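Long-range contacts in bifunctional purine biosynthetic protein ADE5,7 (Cryptococcus neoformans var. grubii serotype A, PDB 7LVO), which catalyses two steps of de novo purine synthesis, of which this N-terminal half carries out the ATP-dependent joining of phosphoribosylamine to glycine: residues 160-165 and 232-237; 259-264 and 461-466; 276-281 and 338-343. One frame throughout, in Å; residues are numbered along the deposited sequence.

Contact 1 of 3, residues 160-165 and 232-237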
loop_
_atom_site.group_PDB
_atom_site.type_symbol
_atom_site.label_atom_id
_atom_site.label_comp_id
_atom_site.label_asym_id
_atom_site.label_seq_id
_atom_site.Cartn_x
_atom_site.Cartn_y
_atom_site.Cartn_z
ATOM N N THR A 160 5.076 19.796 1.630
ATOM C CA THR A 160 5.298 18.984 0.441
ATOM C C THR A 160 6.177 19.781 -0.516
ATOM O O THR A 160 6.446 20.963 -0.306
ATOM C CB THR A 160 3.975 18.584 -0.221
ATOM O OG1 THR A 160 4.219 17.640 -1.273
ATOM C CG2 THR A 160 3.277 19.808 -0.799
ATOM N N ALA A 161 6.620 19.115 -1.579
ATOM C CA ALA A 161 7.495 19.764 -2.548
ATOM C C ALA A 161 6.730 20.811 -3.353
ATOM O O ALA A 161 5.561 20.618 -3.709
ATOM C CB ALA A 161 8.104 18.726 -3.489
ATOM N N ALA A 162 7.396 21.933 -3.632
ATOM C CA ALA A 162 6.833 22.939 -4.520
ATOM C C ALA A 162 6.380 22.283 -5.816
ATOM O O ALA A 162 6.979 21.308 -6.279
ATOM C CB ALA A 162 7.860 24.031 -4.814
ATOM N N PHE A 163 5.306 22.814 -6.398
ATOM C CA PHE A 163 4.682 22.150 -7.534
ATOM C C PHE A 163 3.803 23.128 -8.299
ATOM O O PHE A 163 3.486 24.221 -7.827
ATOM C CB PHE A 163 3.831 20.960 -7.075
ATOM C CG PHE A 163 2.513 21.365 -6.470
ATOM C CD1 PHE A 163 2.429 21.729 -5.137
ATOM C CD2 PHE A 163 1.363 21.402 -7.239
ATOM C CE1 PHE A 163 1.218 22.108 -4.582
ATOM C CE2 PHE A 163 0.154 21.779 -6.690
ATOM C CZ PHE A 163 0.083 22.130 -5.360
ATOM N N ARG A 164 3.406 22.702 -9.497
ATOM C CA ARG A 164 2.344 23.343 -10.257
ATOM C C ARG A 164 1.695 22.271 -11.127
ATOM O O ARG A 164 2.390 21.454 -11.741
ATOM C CB ARG A 164 2.857 24.494 -11.124
ATOM C CG ARG A 164 3.206 25.765 -10.354
ATOM C CD ARG A 164 2.012 26.334 -9.579
ATOM N NE ARG A 164 0.848 26.569 -10.424
ATOM C CZ ARG A 164 -0.303 25.911 -10.327
ATOM N NH1 ARG A 164 -0.500 24.986 -9.400
ATOM N NH2 ARG A 164 -1.284 26.195 -11.178
ATOM N N SER A 165 0.369 22.275 -11.173
ATOM C CA SER A 165 -0.388 21.290 -11.929
ATOM C C SER A 165 -0.785 21.856 -13.286
ATOM O O SER A 165 -0.963 23.066 -13.450
ATOM C CB SER A 165 -1.637 20.856 -11.160
ATOM O OG SER A 165 -1.279 20.135 -9.996
ATOM N N VAL A 232 4.076 18.819 -11.889
ATOM C CA VAL A 232 5.501 19.106 -11.973
ATOM C C VAL A 232 5.921 19.672 -10.626
ATOM O O VAL A 232 5.450 20.746 -10.226
ATOM C CB VAL A 232 5.822 20.088 -13.110
ATOM C CG1 VAL A 232 7.316 20.330 -13.197
ATOM C CG2 VAL A 232 5.277 19.564 -14.432
ATOM N N GLU A 233 6.802 18.956 -9.928
ATOM C CA GLU A 233 7.189 19.339 -8.577
ATOM C C GLU A 233 8.688 19.173 -8.395
ATOM O O GLU A 233 9.361 18.490 -9.171
ATOM C CB GLU A 233 6.438 18.513 -7.523
ATOM C CG GLU A 233 6.734 17.033 -7.575
ATOM C CD GLU A 233 5.963 16.250 -6.530
ATOM O OE1 GLU A 233 4.821 16.642 -6.224
ATOM O OE2 GLU A 233 6.508 15.247 -6.018
ATOM N N GLU A 234 9.203 19.807 -7.345
ATOM C CA GLU A 234 10.635 19.803 -7.088
ATOM C C GLU A 234 11.117 18.414 -6.687
ATOM O O GLU A 234 10.464 17.707 -5.913
ATOM C CB GLU A 234 10.975 20.809 -5.986
ATOM C CG GLU A 234 12.463 20.956 -5.711
ATOM C CD GLU A 234 12.765 22.032 -4.684
ATOM O OE1 GLU A 234 11.811 22.640 -4.160
ATOM O OE2 GLU A 234 13.955 22.266 -4.400
ATOM N N TYR A 235 12.270 18.027 -7.223
ATOM C CA TYR A 235 12.918 16.778 -6.842
ATOM C C TYR A 235 13.600 16.968 -5.492
ATOM O O TYR A 235 14.484 17.823 -5.352
ATOM C CB TYR A 235 13.927 16.355 -7.908
ATOM C CG TYR A 235 14.748 15.141 -7.540
ATOM C CD1 TYR A 235 14.299 13.860 -7.824
ATOM C CD2 TYR A 235 15.980 15.278 -6.912
ATOM C CE1 TYR A 235 15.050 12.748 -7.493
ATOM C CE2 TYR A 235 16.738 14.172 -6.575
ATOM C CZ TYR A 235 16.269 12.910 -6.866
ATOM O OH TYR A 235 17.025 11.806 -6.532
ATOM N N LEU A 236 13.192 16.179 -4.506
ATOM C CA LEU A 236 13.738 16.273 -3.160
ATOM C C LEU A 236 14.697 15.118 -2.896
ATOM O O LEU A 236 14.564 14.029 -3.462
ATOM C CB LEU A 236 12.617 16.268 -2.119
ATOM C CG LEU A 236 11.583 17.387 -2.239
ATOM C CD1 LEU A 236 10.529 17.259 -1.139
ATOM C CD2 LEU A 236 12.245 18.751 -2.196
ATOM N N SER A 237 15.668 15.369 -2.023
ATOM C CA SER A 237 16.676 14.390 -1.654
ATOM C C SER A 237 16.524 14.024 -0.184
ATOM O O SER A 237 16.281 14.890 0.660
ATOM C CB SER A 237 18.086 14.933 -1.915
ATOM O OG SER A 237 18.253 15.279 -3.278
HETATM O O HOH W 1 10.015 21.933 -2.242
#

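Contact 2 of 3, residues 259-264 and 461-466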
loop_
_atom_site.group_PDB
_atom_site.type_symbol
_atom_site.label_atom_id
_atom_site.label_comp_id
_atom_site.label_asym_id
_atom_site.label_seq_id
_atom_site.Cartn_x
_atom_site.Cartn_y
_atom_site.Cartn_z
ATOM N N GLN A 259 10.077 1.459 6.389
ATOM C CA GLN A 259 10.860 1.848 5.227
ATOM C C GLN A 259 10.805 0.718 4.205
ATOM O O GLN A 259 10.906 -0.458 4.566
ATOM C CB GLN A 259 12.313 2.150 5.590
ATOM C CG GLN A 259 12.515 3.513 6.229
ATOM C CD GLN A 259 13.984 3.881 6.358
ATOM O OE1 GLN A 259 14.657 3.478 7.308
ATOM N NE2 GLN A 259 14.490 4.642 5.394
ATOM N N ASP A 260 10.654 1.083 2.936
ATOM C CA ASP A 260 10.546 0.136 1.838
ATOM C C ASP A 260 11.724 0.298 0.888
ATOM O O ASP A 260 12.347 1.360 0.812
ATOM C CB ASP A 260 9.220 0.334 1.087
ATOM C CG ASP A 260 9.062 -0.612 -0.086
ATOM O OD1 ASP A 260 9.335 -1.822 0.077
ATOM O OD2 ASP A 260 8.657 -0.148 -1.172
ATOM N N HIS A 261 12.033 -0.782 0.172
ATOM C CA HIS A 261 13.103 -0.803 -0.825
ATOM C C HIS A 261 12.456 -0.844 -2.209
ATOM O O HIS A 261 12.065 -1.911 -2.689
ATOM C CB HIS A 261 14.025 -2.000 -0.613
ATOM C CG HIS A 261 14.833 -1.927 0.640
ATOM N ND1 HIS A 261 16.121 -1.439 0.666
ATOM C CD2 HIS A 261 14.538 -2.279 1.912
ATOM C CE1 HIS A 261 16.586 -1.497 1.900
ATOM N NE2 HIS A 261 15.645 -2.001 2.676
ATOM N N LYS A 262 12.360 0.322 -2.848
ATOM C CA LYS A 262 11.665 0.409 -4.126
ATOM C C LYS A 262 12.489 -0.200 -5.255
ATOM O O LYS A 262 11.934 -0.804 -6.178
ATOM C CB LYS A 262 11.331 1.868 -4.443
ATOM C CG LYS A 262 10.319 2.503 -3.505
ATOM C CD LYS A 262 10.089 3.973 -3.857
ATOM C CE LYS A 262 8.993 4.588 -2.995
ATOM N NZ LYS A 262 8.751 6.023 -3.331
ATOM N N ARG A 263 13.809 -0.053 -5.201
ATOM C CA ARG A 263 14.658 -0.444 -6.320
ATOM C C ARG A 263 14.985 -1.935 -6.279
ATOM O O ARG A 263 15.025 -2.560 -5.215
ATOM C CB ARG A 263 15.947 0.378 -6.317
ATOM C CG ARG A 263 15.736 1.844 -6.675
ATOM C CD ARG A 263 16.955 2.689 -6.338
ATOM N NE ARG A 263 16.795 4.074 -6.767
ATOM C CZ ARG A 263 17.161 4.537 -7.957
ATOM N NH1 ARG A 263 17.713 3.750 -8.866
ATOM N NH2 ARG A 263 16.970 5.822 -8.239
ATOM N N ILE A 264 15.232 -2.498 -7.465
ATOM C CA ILE A 264 15.435 -3.939 -7.578
ATOM C C ILE A 264 16.862 -4.323 -7.215
ATOM O O ILE A 264 17.096 -5.386 -6.632
ATOM C CB ILE A 264 15.066 -4.401 -8.999
ATOM C CG1 ILE A 264 15.077 -5.927 -9.098
ATOM C CG2 ILE A 264 16.037 -3.818 -10.026
ATOM C CD1 ILE A 264 13.974 -6.605 -8.312
ATOM N N ARG A 461 19.597 -9.184 -1.100
ATOM C CA ARG A 461 20.167 -9.702 0.136
ATOM C C ARG A 461 20.426 -8.617 1.173
ATOM O O ARG A 461 20.819 -8.941 2.300
ATOM C CB ARG A 461 21.472 -10.442 -0.163
ATOM C CG ARG A 461 21.317 -11.619 -1.115
ATOM C CD ARG A 461 22.676 -12.209 -1.474
ATOM N NE ARG A 461 23.511 -11.249 -2.185
ATOM C CZ ARG A 461 24.779 -11.457 -2.515
ATOM N NH1 ARG A 461 25.396 -12.587 -2.207
ATOM N NH2 ARG A 461 25.443 -10.507 -3.167
ATOM N N ASP A 462 20.211 -7.347 0.830
ATOM C CA ASP A 462 20.569 -6.232 1.699
ATOM C C ASP A 462 19.343 -5.503 2.246
ATOM O O ASP A 462 19.414 -4.315 2.564
ATOM C CB ASP A 462 21.467 -5.248 0.949
ATOM C CG ASP A 462 20.768 -4.620 -0.243
ATOM O OD1 ASP A 462 19.830 -5.252 -0.782
ATOM O OD2 ASP A 462 21.150 -3.501 -0.638
ATOM N N ILE A 463 18.209 -6.199 2.359
ATOM C CA ILE A 463 17.025 -5.577 2.938
ATOM C C ILE A 463 17.336 -5.139 4.361
ATOM O O ILE A 463 17.812 -5.934 5.183
ATOM C CB ILE A 463 15.833 -6.542 2.896
ATOM C CG1 ILE A 463 15.489 -6.892 1.452
ATOM C CG2 ILE A 463 14.628 -5.927 3.614
ATOM C CD1 ILE A 463 15.034 -5.720 0.601
ATOM N N ALA A 464 17.073 -3.865 4.653
ATOM C CA ALA A 464 17.318 -3.256 5.955
ATOM C C ALA A 464 18.805 -3.109 6.267
ATOM O O ALA A 464 19.180 -2.905 7.430
ATOM C CB ALA A 464 16.633 -4.041 7.077
ATOM N N TYR A 465 19.665 -3.201 5.249
ATOM C CA TYR A 465 21.102 -3.102 5.487
ATOM C C TYR A 465 21.487 -1.706 5.963
ATOM O O TYR A 465 22.323 -1.561 6.861
ATOM C CB TYR A 465 21.873 -3.470 4.214
ATOM C CG TYR A 465 22.201 -2.285 3.327
ATOM C CD1 TYR A 465 21.264 -1.777 2.433
ATOM C CD2 TYR A 465 23.449 -1.673 3.389
ATOM C CE1 TYR A 465 21.569 -0.695 1.619
ATOM C CE2 TYR A 465 23.758 -0.591 2.585
ATOM C CZ TYR A 465 22.817 -0.106 1.703
ATOM O OH TYR A 465 23.129 0.971 0.900
ATOM N N ARG A 466 20.883 -0.670 5.381
ATOM C CA ARG A 466 21.235 0.704 5.705
ATOM C C ARG A 466 20.759 1.127 7.088
ATOM O O ARG A 466 21.115 2.221 7.539
ATOM C CB ARG A 466 20.663 1.642 4.641
ATOM C CG ARG A 466 19.222 1.346 4.284
ATOM C CD ARG A 466 18.817 2.058 3.000
ATOM N NE ARG A 466 17.422 1.792 2.662
ATOM C CZ ARG A 466 16.405 2.538 3.068
ATOM N NH1 ARG A 466 16.599 3.616 3.812
ATOM N NH2 ARG A 466 15.168 2.195 2.719
#

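Contact 3 of 3, residues 276-281 and 338-343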
loop_
_atom_site.group_PDB
_atom_site.type_symbol
_atom_site.label_atom_id
_atom_site.label_comp_id
_atom_site.label_asym_id
_atom_site.label_seq_id
_atom_site.Cartn_x
_atom_site.Cartn_y
_atom_site.Cartn_z
ATOM N N MET A 276 10.530 -4.248 -2.876
ATOM C CA MET A 276 11.259 -5.503 -2.734
ATOM C C MET A 276 11.480 -5.903 -1.282
ATOM O O MET A 276 12.067 -6.953 -1.025
ATOM C CB MET A 276 12.613 -5.413 -3.447
ATOM C CG MET A 276 12.520 -5.353 -4.971
ATOM S SD MET A 276 11.717 -6.801 -5.681
ATOM C CE MET A 276 12.796 -8.121 -5.119
ATOM N N GLY A 277 11.024 -5.100 -0.329
ATOM C CA GLY A 277 11.179 -5.440 1.070
ATOM C C GLY A 277 10.993 -4.249 1.985
ATOM O O GLY A 277 11.225 -3.109 1.580
ATOM N N ALA A 278 10.576 -4.500 3.224
ATOM C CA ALA A 278 10.321 -3.422 4.171
ATOM C C ALA A 278 10.648 -3.892 5.582
ATOM O O ALA A 278 10.792 -5.087 5.852
ATOM C CB ALA A 278 8.863 -2.945 4.090
ATOM N N TYR A 279 10.771 -2.927 6.482
ATOM C CA TYR A 279 11.071 -3.207 7.878
ATOM C C TYR A 279 10.450 -2.111 8.733
ATOM O O TYR A 279 10.212 -0.991 8.266
ATOM C CB TYR A 279 12.582 -3.306 8.130
ATOM C CG TYR A 279 13.371 -2.109 7.646
ATOM C CD1 TYR A 279 13.781 -2.012 6.327
ATOM C CD2 TYR A 279 13.697 -1.072 8.511
ATOM C CE1 TYR A 279 14.500 -0.923 5.875
ATOM C CE2 TYR A 279 14.414 0.028 8.068
ATOM C CZ TYR A 279 14.813 0.092 6.749
ATOM O OH TYR A 279 15.524 1.181 6.294
ATOM N N ALA A 280 10.190 -2.450 9.998
ATOM C CA ALA A 280 9.569 -1.518 10.932
ATOM C C ALA A 280 9.792 -2.033 12.340
ATOM O O ALA A 280 9.886 -3.249 12.537
ATOM C CB ALA A 280 8.062 -1.369 10.647
ATOM N N PRO A 281 9.894 -1.141 13.342
ATOM C CA PRO A 281 9.912 0.321 13.192
ATOM C C PRO A 281 11.209 0.811 12.552
ATOM O O PRO A 281 12.270 0.326 12.891
ATOM C CB PRO A 281 9.794 0.839 14.636
ATOM C CG PRO A 281 9.313 -0.320 15.436
ATOM C CD PRO A 281 9.848 -1.548 14.756
ATOM N N ASP A 338 2.184 -2.523 0.220
ATOM C CA ASP A 338 2.803 -3.808 -0.082
ATOM C C ASP A 338 4.248 -3.533 -0.477
ATOM O O ASP A 338 4.489 -2.757 -1.425
ATOM C CB ASP A 338 2.045 -4.523 -1.200
ATOM C CG ASP A 338 2.459 -5.974 -1.352
ATOM O OD1 ASP A 338 3.663 -6.247 -1.409
ATOM O OD2 ASP A 338 1.563 -6.844 -1.388
ATOM N N PRO A 339 5.243 -4.145 0.188
ATOM C CA PRO A 339 5.146 -5.164 1.239
ATOM C C PRO A 339 5.205 -4.648 2.678
ATOM O O PRO A 339 5.568 -5.412 3.564
ATOM C CB PRO A 339 6.369 -6.045 0.952
ATOM C CG PRO A 339 7.402 -5.030 0.504
ATOM C CD PRO A 339 6.640 -3.948 -0.249
ATOM N N GLU A 340 4.830 -3.389 2.910
ATOM C CA GLU A 340 4.856 -2.865 4.276
ATOM C C GLU A 340 3.902 -3.640 5.179
ATOM O O GLU A 340 4.191 -3.863 6.361
ATOM C CB GLU A 340 4.492 -1.377 4.282
ATOM C CG GLU A 340 5.565 -0.454 3.753
ATOM C CD GLU A 340 5.391 -0.129 2.290
ATOM O OE1 GLU A 340 4.567 -0.794 1.628
ATOM O OE2 GLU A 340 6.073 0.790 1.804
ATOM N N THR A 341 2.749 -4.047 4.644
ATOM C CA THR A 341 1.757 -4.740 5.459
ATOM C C THR A 341 2.281 -6.078 5.951
ATOM O O THR A 341 2.068 -6.447 7.115
ATOM C CB THR A 341 0.469 -4.934 4.661
ATOM O OG1 THR A 341 -0.064 -3.656 4.299
ATOM C CG2 THR A 341 -0.571 -5.701 5.470
ATOM N N GLN A 342 2.979 -6.821 5.083
ATOM C CA GLN A 342 3.474 -8.138 5.483
ATOM C C GLN A 342 4.366 -8.059 6.713
ATOM O O GLN A 342 4.373 -8.980 7.538
ATOM C CB GLN A 342 4.240 -8.788 4.331
ATOM C CG GLN A 342 3.367 -9.161 3.127
ATOM C CD GLN A 342 3.264 -8.049 2.096
ATOM O OE1 GLN A 342 2.864 -6.921 2.405
ATOM N NE2 GLN A 342 3.629 -8.365 0.858
ATOM N N ALA A 343 5.120 -6.970 6.860
ATOM C CA ALA A 343 5.961 -6.820 8.044
ATOM C C ALA A 343 5.179 -6.259 9.226
ATOM O O ALA A 343 5.344 -6.732 10.353
ATOM C CB ALA A 343 7.157 -5.922 7.728
#

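Contact 1 of 3, residues 160-165 and 232-237
In the small antiparallel sheet of the ATP-grasp region, the outermost strand 163-167 pairs with the end of strand 229-234 through Phe163 and Arg164 on one side and Glu233 and Val232 on the other. The short strand axes are almost exactly antiparallel, at 177°, and 4.7 Å apart. Arg164 and Val232 form a hydrogen-bonded pair, with Arg164 N donating to Val232 O at 2.9 Å and Val232 N returning a bond to Arg164 O at 3.1 Å. Beyond the non-hydrogen-bonded pair Phe163-Glu233, Glu234 N donates to Ala162 O at 2.9 Å. Phe163 and Glu233 lie on the same face of the sheet, their CB atoms 3.6 Å apart. The phenyl ring leads away from this pair toward Lys150 of helix 146-155. On Glu233, CG sits between the backbone N and the carbonyl carbon (chi1 63°), and the extended chain carries the carboxylate to Lys150 and Lys191. Further along, Ala161 CB packs on Leu236 CD1 at 3.7 Å, the one apolar side-chain contact across the segments, just past the paired strands. One water joins the segments, accepting from Ala162 N and donating to Glu234 OE1 at 2.7 Å, while Glu234 OE2 bonds Ser185 OG. Residues 232-237 fall within the predicted ATP-binding segment, consistent with a place at the nucleotide cleft. Three backbone hydrogen bonds, and no side-chain hydrogen bond, run directly between the segments, and each Glu233 carboxylate oxygen is salt-bridged to a different lysine, which fixes the direction of the carboxylate.

Contact 2 of 3, residues 259-264 and 461-466
His261 leaves the outermost strand of a five-stranded antiparallel sheet and inserts its ring between Ile463, within a type II beta turn from Asp462 to Tyr465, and Arg466, just after it, near the C-terminal end of the chain. The contact joins a strand of the ATP-grasp region to the C domain. With CG anti to its own carbonyl carbon (chi1 -68°), the histidine points across at the turn. Its CB already touches Ile463 CD1 at 4.0 Å. The same methyl sits over one ring face in a CH-pi contact, 28° off the ring normal, with CD2 the nearest ring atom at 3.7 Å. At the tip, NE2 lies 3.1 Å from Ala464 N, while CE1 comes to 3.5 Å from Arg466 NE. NH2 of the guanidinium lies over the opposite face, 4.0 Å above the His261 ring plane and displaced toward the rim, and the two planes are 70° apart, so this is no parallel stack. CE1 in turn lies near the guanidinium plane, at its edge. The extended chain of Arg466 carries this group on past the histidine to Gln259, whose amide is turned perpendicular to it; there Arg466 NH1 comes to 2.8 Å from Gln259 NE2, a meeting of two donors and not a hydrogen bond. That amide is held elsewhere, by Tyr279 OH at OE1 and Glu240 O at NE2. Ile463 also packs on Val379 and Val381 of strand 377-384. Ala464, with its positive phi, occupies the third turn position, and Tyr465 N closes the turn on Asp462 O at 2.9 Å.

Contact 3 of 3, residues 276-281 and 338-343
Ala278, on strand 277-280, packs against Pro339 and Glu340 where the chain runs into helix 340-344; residues 338-340 belong to the Gly-Asp-Pro-Glu signature of GAR synthetases. The contact is small, buried and without a hydrogen bond between its segments. Ala278 CB points at the start of the helix, 4.0 Å from Glu340 CA and 4.1 Å from Glu340 CG. Beside it, the tip of the Pro339 ring lies on the backbone of Gly277, with CG 3.7 Å from Gly277 N and 3.8 Å from Gly277 CA. One turn further on, Ala343 CB comes to 4.2 Å from Ala278 O. Alanine and glycine on the strand thus meet Pro339, Glu340 and Ala343 at ordinary van der Waals distances.

In the next shell, the peptide before Pro339 is cis, and the proline ring, directed at the strand, also touches Val382 and Asp260. Pro339 O accepts from Ser380 OG of the adjoining strand 377-384, tying the signature loop to the C-domain side of the sheet. Glu340 bends at chi2 (95°), which carries its carboxylate away from Ala278, and OE2 bonds Ser242 OG, in the predicted ATP-binding segment. The predicted magnesium ligand Asn333 is nearby, about 7 Å from Glu340 between side chains, consistent with a place beside the active site. Thr341 OG1 bonds Gly337 O, and Asp338 OD2 takes the backbone N of Arg48. Asp338 OD1, met from above the carboxylate plane, receives Gln342 NE2 in a nearly straight bond of 3.1 Å.

How the contacts relate
Contacts 2 and 3 are neighbours, with centres 10 Å apart, and share a sheet: strands 259-263 and 277-280 lie side by side in it, linked by His261 O to Met276 N. Contact 1 belongs to a different, smaller sheet, its centre about 25 and 26 Å from theirs. It lies furthest from the centre of the chain, and it is the one built on strand hydrogen bonds. Contacts 1 and 2 are both partly buried, contact 1 with exposed residues at its edge. Contact 3 is buried and holds by van der Waals contact, with no hydrogen bond between its segments, while contact 2 relies on the faces of a histidine ring where the ATP-grasp and C-terminal parts meet.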